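Exocyst complex component EXO70 (Saccharomyces cerevisiae, PDB 2B1E) forms part of the exocyst complex that tethers secretory vesicles to sites of exocytosis and plays a role in the assembly of that complex. Local coordinates at residues 479-493 with 530-542. Sequence-based numbering, arbitrary orientation.
Sequences KSKDKEQIKEKFRKF and YERFYSRYKDSFK
Phe490 sits as a knob in a hole formed by Tyr530, Phe533, Tyr534 and Tyr537, the centre of an antiparallel helix-helix contact at one end of the elongated, all-helical Exo70 rod. The axes of the segments 483-493 (of helix 483-504) and 530-537 (of helix 512-537) approach to 11.6 Å at 161°, a separation filled largely by aromatic rings. Phe533 lies obliquely over one face of Phe490, its CE2 displaced toward the rim and 3.4 Å from Phe490 CE1, with the two planes inclined at 32°. Tyr530 OH and Tyr537 CB meet the rim of Phe490 near its plane. One turn on, the Phe493 and Tyr530 rings run nearly parallel but slid apart, touching through Phe493 CE2 and Tyr530 CD1 at 3.5 Å.

Toward the loops the spacing narrows. Ile486 CG2 packs on Tyr537 CB and Phe541 CZ, while its CD1 meets Ser540 OG at 3.3 Å. Lys487 lays its aliphatic CG 3.4 Å from Phe541 CZ; its NZ turns back to Glu484 in a salt bridge. The polar part lies at this end: Lys479 NZ, its chain bent at chi4 (-73°), donates to Arg536 O (2.9 Å) in the carbonyl plane, and a water links Ser480 O to Ser540 OG, which itself donates to Tyr537 O.

Helix 440-473 packs against Phe493 and Phe533; Tyr530 OH bonds to Tyr550 O and Tyr537 OH to Asp474. The pairing thus rests mainly on burial of interlocked rings, while the single direct hydrogen bond, from Lys479, and the water bridge are confined to the loop end.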
loop_
_atom_site.group_PDB
_atom_site.type_symbol
_atom_site.label_atom_id
_atom_site.label_comp_id
_atom_site.label_asym_id
_atom_site.label_seq_id
_atom_site.Cartn_x
_atom_site.Cartn_y
_atom_site.Cartn_z
ATOM N N LYS A 479 11.282 47.132 -54.560
ATOM C CA LYS A 479 10.009 46.419 -54.403
ATOM C C LYS A 479 9.635 45.733 -55.720
ATOM O O LYS A 479 9.473 46.387 -56.749
ATOM C CB LYS A 479 8.911 47.411 -53.994
ATOM C CG LYS A 479 7.529 46.802 -53.725
ATOM C CD LYS A 479 7.513 45.948 -52.467
ATOM C CE LYS A 479 6.142 45.281 -52.228
ATOM N NZ LYS A 479 5.066 46.214 -51.773
ATOM N N SER A 480 9.478 44.416 -55.671
ATOM C CA SER A 480 9.161 43.614 -56.849
ATOM C C SER A 480 8.001 44.045 -57.752
ATOM O O SER A 480 6.936 44.460 -57.288
ATOM C CB SER A 480 8.950 42.152 -56.425
ATOM O OG SER A 480 8.704 41.322 -57.552
ATOM N N LYS A 481 8.241 43.933 -59.058
ATOM C CA LYS A 481 7.257 44.238 -60.096
ATOM C C LYS A 481 7.143 42.996 -60.981
ATOM O O LYS A 481 6.584 43.046 -62.076
ATOM C CB LYS A 481 7.712 45.422 -60.957
ATOM C CG LYS A 481 7.126 46.756 -60.551
ATOM C CD LYS A 481 7.570 47.172 -59.173
ATOM C CE LYS A 481 7.074 48.576 -58.864
ATOM N NZ LYS A 481 7.642 49.094 -57.594
ATOM N N ASP A 482 7.691 41.888 -60.487
ATOM C CA ASP A 482 7.697 40.607 -61.194
ATOM C C ASP A 482 6.374 39.915 -60.906
ATOM O O ASP A 482 6.278 39.093 -59.996
ATOM C CB ASP A 482 8.854 39.745 -60.676
ATOM C CG ASP A 482 9.157 38.562 -61.576
ATOM O OD1 ASP A 482 8.212 37.972 -62.134
ATOM O OD2 ASP A 482 10.350 38.214 -61.710
ATOM N N LYS A 483 5.358 40.252 -61.687
ATOM C CA LYS A 483 4.033 39.689 -61.503
ATOM C C LYS A 483 4.033 38.165 -61.449
ATOM O O LYS A 483 3.333 37.565 -60.628
ATOM C CB LYS A 483 3.109 40.171 -62.623
ATOM C CG LYS A 483 2.896 41.672 -62.632
ATOM C CD LYS A 483 1.957 42.072 -63.748
ATOM C CE LYS A 483 1.632 43.551 -63.681
ATOM N NZ LYS A 483 0.552 43.907 -64.646
ATOM N N GLU A 484 4.828 37.545 -62.316
ATOM C CA GLU A 484 4.905 36.093 -62.373
ATOM C C GLU A 484 5.462 35.450 -61.122
ATOM O O GLU A 484 4.949 34.425 -60.678
ATOM C CB GLU A 484 5.738 35.645 -63.578
ATOM C CG GLU A 484 4.948 35.622 -64.870
ATOM C CD GLU A 484 3.688 34.789 -64.745
ATOM O OE1 GLU A 484 3.798 33.596 -64.381
ATOM O OE2 GLU A 484 2.590 35.325 -65.003
ATOM N N GLN A 485 6.514 36.037 -60.558
ATOM C CA GLN A 485 7.130 35.485 -59.354
ATOM C C GLN A 485 6.223 35.695 -58.142
ATOM O O GLN A 485 6.227 34.905 -57.198
ATOM C CB GLN A 485 8.493 36.141 -59.104
ATOM C CG GLN A 485 9.332 35.455 -58.027
ATOM C CD GLN A 485 9.667 34.011 -58.374
ATOM O OE1 GLN A 485 8.780 33.161 -58.477
ATOM N NE2 GLN A 485 10.953 33.730 -58.561
ATOM N N ILE A 486 5.444 36.768 -58.177
ATOM C CA ILE A 486 4.531 37.058 -57.084
ATOM C C ILE A 486 3.344 36.095 -57.096
ATOM O O ILE A 486 2.983 35.549 -56.060
ATOM C CB ILE A 486 4.051 38.519 -57.154
ATOM C CG1 ILE A 486 5.252 39.443 -56.931
ATOM C CG2 ILE A 486 2.975 38.783 -56.090
ATOM C CD1 ILE A 486 5.013 40.882 -57.295
ATOM N N LYS A 487 2.734 35.877 -58.256
ATOM C CA LYS A 487 1.607 34.951 -58.309
ATOM C C LYS A 487 2.080 33.576 -57.844
ATOM O O LYS A 487 1.365 32.862 -57.144
ATOM C CB LYS A 487 1.040 34.843 -59.725
ATOM C CG LYS A 487 0.276 36.071 -60.182
ATOM C CD LYS A 487 -0.488 35.805 -61.473
ATOM C CE LYS A 487 0.448 35.434 -62.615
ATOM N NZ LYS A 487 1.441 36.511 -62.885
ATOM N N GLU A 488 3.295 33.214 -58.237
ATOM C CA GLU A 488 3.849 31.934 -57.848
ATOM C C GLU A 488 3.933 31.834 -56.329
ATOM O O GLU A 488 3.707 30.763 -55.768
ATOM C CB GLU A 488 5.235 31.738 -58.456
ATOM C CG GLU A 488 5.872 30.415 -58.076
ATOM C CD GLU A 488 5.137 29.217 -58.656
ATOM O OE1 GLU A 488 5.333 28.093 -58.140
ATOM O OE2 GLU A 488 4.372 29.394 -59.634
ATOM N N LYS A 489 4.251 32.938 -55.651
ATOM C CA LYS A 489 4.332 32.875 -54.193
ATOM C C LYS A 489 2.959 32.576 -53.603
ATOM O O LYS A 489 2.846 31.818 -52.641
ATOM C CB LYS A 489 4.869 34.180 -53.595
ATOM C CG LYS A 489 6.343 34.442 -53.876
ATOM C CD LYS A 489 6.824 35.686 -53.138
ATOM C CE LYS A 489 8.130 36.212 -53.729
ATOM N NZ LYS A 489 9.215 35.192 -53.707
ATOM N N PHE A 490 1.917 33.178 -54.172
ATOM C CA PHE A 490 0.563 32.943 -53.673
ATOM C C PHE A 490 0.141 31.516 -54.001
ATOM O O PHE A 490 -0.473 30.825 -53.185
ATOM C CB PHE A 490 -0.419 33.924 -54.312
ATOM C CG PHE A 490 -0.458 35.266 -53.648
ATOM C CD1 PHE A 490 -1.301 35.494 -52.561
ATOM C CD2 PHE A 490 0.345 36.307 -54.108
ATOM C CE1 PHE A 490 -1.344 36.751 -51.936
ATOM C CE2 PHE A 490 0.312 37.560 -53.498
ATOM C CZ PHE A 490 -0.532 37.786 -52.411
ATOM N N ARG A 491 0.471 31.085 -55.210
ATOM C CA ARG A 491 0.138 29.744 -55.665
ATOM C C ARG A 491 0.680 28.694 -54.695
ATOM O O ARG A 491 -0.078 27.879 -54.164
ATOM C CB ARG A 491 0.711 29.541 -57.075
ATOM C CG ARG A 491 0.423 28.207 -57.729
ATOM C CD ARG A 491 0.981 28.203 -59.162
ATOM N NE ARG A 491 0.357 29.249 -59.979
ATOM C CZ ARG A 491 1.008 30.253 -60.561
ATOM N NH1 ARG A 491 2.323 30.371 -60.436
ATOM N NH2 ARG A 491 0.336 31.156 -61.259
ATOM N N LYS A 492 1.984 28.717 -54.445
ATOM C CA LYS A 492 2.575 27.747 -53.529
ATOM C C LYS A 492 1.894 27.793 -52.161
ATOM O O LYS A 492 1.649 26.758 -51.548
ATOM C CB LYS A 492 4.078 27.996 -53.381
ATOM C CG LYS A 492 4.880 27.724 -54.665
ATOM C CD LYS A 492 6.340 28.150 -54.501
ATOM C CE LYS A 492 7.106 28.085 -55.825
ATOM N NZ LYS A 492 8.509 28.596 -55.701
ATOM N N PHE A 493 1.590 28.987 -51.668
ATOM C CA PHE A 493 0.920 29.068 -50.380
ATOM C C PHE A 493 -0.454 28.401 -50.477
ATOM O O PHE A 493 -0.832 27.615 -49.611
ATOM C CB PHE A 493 0.738 30.520 -49.940
ATOM C CG PHE A 493 -0.097 30.662 -48.694
ATOM C CD1 PHE A 493 0.428 30.339 -47.445
ATOM C CD2 PHE A 493 -1.435 31.051 -48.781
ATOM C CE1 PHE A 493 -0.371 30.397 -46.300
ATOM C CE2 PHE A 493 -2.237 31.109 -47.649
ATOM C CZ PHE A 493 -1.706 30.780 -46.406
ATOM N N TYR A 530 -0.743 36.016 -43.207
ATOM C CA TYR A 530 -1.379 36.156 -44.510
ATOM C C TYR A 530 -1.852 37.581 -44.786
ATOM O O TYR A 530 -1.756 38.058 -45.919
ATOM C CB TYR A 530 -2.556 35.181 -44.672
ATOM C CG TYR A 530 -3.034 35.130 -46.104
ATOM C CD1 TYR A 530 -2.251 34.538 -47.097
ATOM C CD2 TYR A 530 -4.220 35.758 -46.485
ATOM C CE1 TYR A 530 -2.630 34.581 -48.438
ATOM C CE2 TYR A 530 -4.612 35.811 -47.822
ATOM C CZ TYR A 530 -3.807 35.224 -48.793
ATOM O OH TYR A 530 -4.149 35.323 -50.115
ATOM N N GLU A 531 -2.379 38.258 -43.768
ATOM C CA GLU A 531 -2.829 39.627 -43.958
ATOM C C GLU A 531 -1.659 40.518 -44.371
ATOM O O GLU A 531 -1.802 41.376 -45.238
ATOM C CB GLU A 531 -3.477 40.167 -42.677
ATOM C CG GLU A 531 -4.723 39.387 -42.285
ATOM C CD GLU A 531 -5.512 40.035 -41.173
ATOM O OE1 GLU A 531 -4.944 40.242 -40.073
ATOM O OE2 GLU A 531 -6.708 40.328 -41.401
ATOM N N ARG A 532 -0.503 40.308 -43.750
ATOM C CA ARG A 532 0.693 41.091 -44.064
ATOM C C ARG A 532 1.210 40.767 -45.465
ATOM O O ARG A 532 1.616 41.657 -46.216
ATOM C CB ARG A 532 1.782 40.809 -43.024
ATOM C CG ARG A 532 1.457 41.368 -41.648
ATOM C CD ARG A 532 2.278 40.729 -40.546
ATOM N NE ARG A 532 1.852 41.261 -39.256
ATOM C CZ ARG A 532 1.884 40.589 -38.114
ATOM N NH1 ARG A 532 2.332 39.343 -38.080
ATOM N NH2 ARG A 532 1.441 41.161 -37.006
ATOM N N PHE A 533 1.201 39.485 -45.805
ATOM C CA PHE A 533 1.653 39.014 -47.114
ATOM C C PHE A 533 0.738 39.558 -48.218
ATOM O O PHE A 533 1.204 40.084 -49.240
ATOM C CB PHE A 533 1.639 37.475 -47.109
ATOM C CG PHE A 533 1.887 36.845 -48.449
ATOM C CD1 PHE A 533 3.056 37.101 -49.154
ATOM C CD2 PHE A 533 0.965 35.945 -48.984
ATOM C CE1 PHE A 533 3.311 36.468 -50.374
ATOM C CE2 PHE A 533 1.210 35.310 -50.197
ATOM C CZ PHE A 533 2.382 35.572 -50.892
ATOM N N TYR A 534 -0.567 39.424 -48.006
ATOM C CA TYR A 534 -1.561 39.902 -48.965
ATOM C C TYR A 534 -1.434 41.414 -49.128
ATOM O O TYR A 534 -1.448 41.931 -50.238
ATOM C CB TYR A 534 -2.967 39.549 -48.466
ATOM C CG TYR A 534 -4.112 40.062 -49.322
ATOM C CD1 TYR A 534 -4.613 39.308 -50.390
ATOM C CD2 TYR A 534 -4.718 41.282 -49.039
ATOM C CE1 TYR A 534 -5.704 39.768 -51.150
ATOM C CE2 TYR A 534 -5.799 41.748 -49.788
ATOM C CZ TYR A 534 -6.286 40.989 -50.836
ATOM O OH TYR A 534 -7.359 41.452 -51.557
ATOM N N SER A 535 -1.304 42.124 -48.016
ATOM C CA SER A 535 -1.187 43.577 -48.071
ATOM C C SER A 535 0.094 44.017 -48.783
ATOM O O SER A 535 0.117 45.020 -49.487
ATOM C CB SER A 535 -1.210 44.149 -46.656
ATOM O OG SER A 535 -1.074 45.559 -46.679
ATOM N N ARG A 536 1.155 43.246 -48.606
ATOM C CA ARG A 536 2.436 43.569 -49.214
ATOM C C ARG A 536 2.427 43.419 -50.739
ATOM O O ARG A 536 3.085 44.188 -51.456
ATOM C CB ARG A 536 3.524 42.673 -48.605
ATOM C CG ARG A 536 4.947 42.969 -49.083
ATOM C CD ARG A 536 5.979 41.978 -48.514
ATOM N NE ARG A 536 6.281 42.188 -47.095
ATOM C CZ ARG A 536 5.715 41.527 -46.088
ATOM N NH1 ARG A 536 4.798 40.589 -46.319
ATOM N NH2 ARG A 536 6.071 41.803 -44.838
ATOM N N TYR A 537 1.661 42.458 -51.241
ATOM C CA TYR A 537 1.644 42.200 -52.678
ATOM C C TYR A 537 0.347 42.371 -53.466
ATOM O O TYR A 537 0.359 42.243 -54.689
ATOM C CB TYR A 537 2.140 40.784 -52.937
ATOM C CG TYR A 537 3.557 40.520 -52.503
ATOM C CD1 TYR A 537 3.834 39.670 -51.430
ATOM C CD2 TYR A 537 4.630 41.069 -53.207
ATOM C CE1 TYR A 537 5.153 39.364 -51.076
ATOM C CE2 TYR A 537 5.934 40.777 -52.861
ATOM C CZ TYR A 537 6.196 39.925 -51.805
ATOM O OH TYR A 537 7.508 39.621 -51.504
ATOM N N LYS A 538 -0.762 42.642 -52.793
ATOM C CA LYS A 538 -2.033 42.757 -53.494
ATOM C C LYS A 538 -2.017 43.777 -54.630
ATOM O O LYS A 538 -2.590 43.544 -55.698
ATOM C CB LYS A 538 -3.159 43.104 -52.509
ATOM C CG LYS A 538 -3.009 44.462 -51.856
ATOM C CD LYS A 538 -4.208 44.798 -50.982
ATOM C CE LYS A 538 -5.449 45.098 -51.826
ATOM N NZ LYS A 538 -5.322 46.397 -52.557
ATOM N N ASP A 539 -1.349 44.900 -54.420
ATOM C CA ASP A 539 -1.336 45.924 -55.452
ATOM C C ASP A 539 -0.347 45.699 -56.584
ATOM O O ASP A 539 -0.023 46.630 -57.319
ATOM C CB ASP A 539 -1.131 47.304 -54.824
ATOM C CG ASP A 539 -2.334 47.750 -54.019
ATOM O OD1 ASP A 539 -3.465 47.479 -54.473
ATOM O OD2 ASP A 539 -2.155 48.372 -52.950
ATOM N N SER A 540 0.135 44.464 -56.724
ATOM C CA SER A 540 1.051 44.141 -57.810
ATOM C C SER A 540 0.203 43.923 -59.064
ATOM O O SER A 540 0.717 43.929 -60.177
ATOM C CB SER A 540 1.841 42.863 -57.505
ATOM O OG SER A 540 2.618 42.996 -56.327
ATOM N N PHE A 541 -1.105 43.750 -58.867
ATOM C CA PHE A 541 -2.036 43.505 -59.972
ATOM C C PHE A 541 -3.107 44.600 -60.069
ATOM O O PHE A 541 -3.430 45.245 -59.073
ATOM C CB PHE A 541 -2.709 42.144 -59.763
ATOM C CG PHE A 541 -1.750 41.050 -59.409
ATOM C CD1 PHE A 541 -0.897 40.519 -60.368
ATOM C CD2 PHE A 541 -1.666 40.581 -58.103
ATOM C CE1 PHE A 541 0.029 39.543 -60.033
ATOM C CE2 PHE A 541 -0.744 39.603 -57.752
ATOM C CZ PHE A 541 0.109 39.081 -58.718
ATOM N N LYS A 542 -3.657 44.821 -61.263
ATOM C CA LYS A 542 -4.698 45.841 -61.414
ATOM C C LYS A 542 -5.982 45.408 -60.710
ATOM O O LYS A 542 -6.666 46.218 -60.079
ATOM C CB LYS A 542 -4.991 46.117 -62.891
ATOM C CG LYS A 542 -6.148 47.092 -63.104
ATOM C CD LYS A 542 -5.742 48.277 -63.963
ATOM C CE LYS A 542 -5.362 47.851 -65.368
ATOM N NZ LYS A 542 -4.895 49.015 -66.183
HETATM O O HOH W 1 4.813 44.217 -55.438
#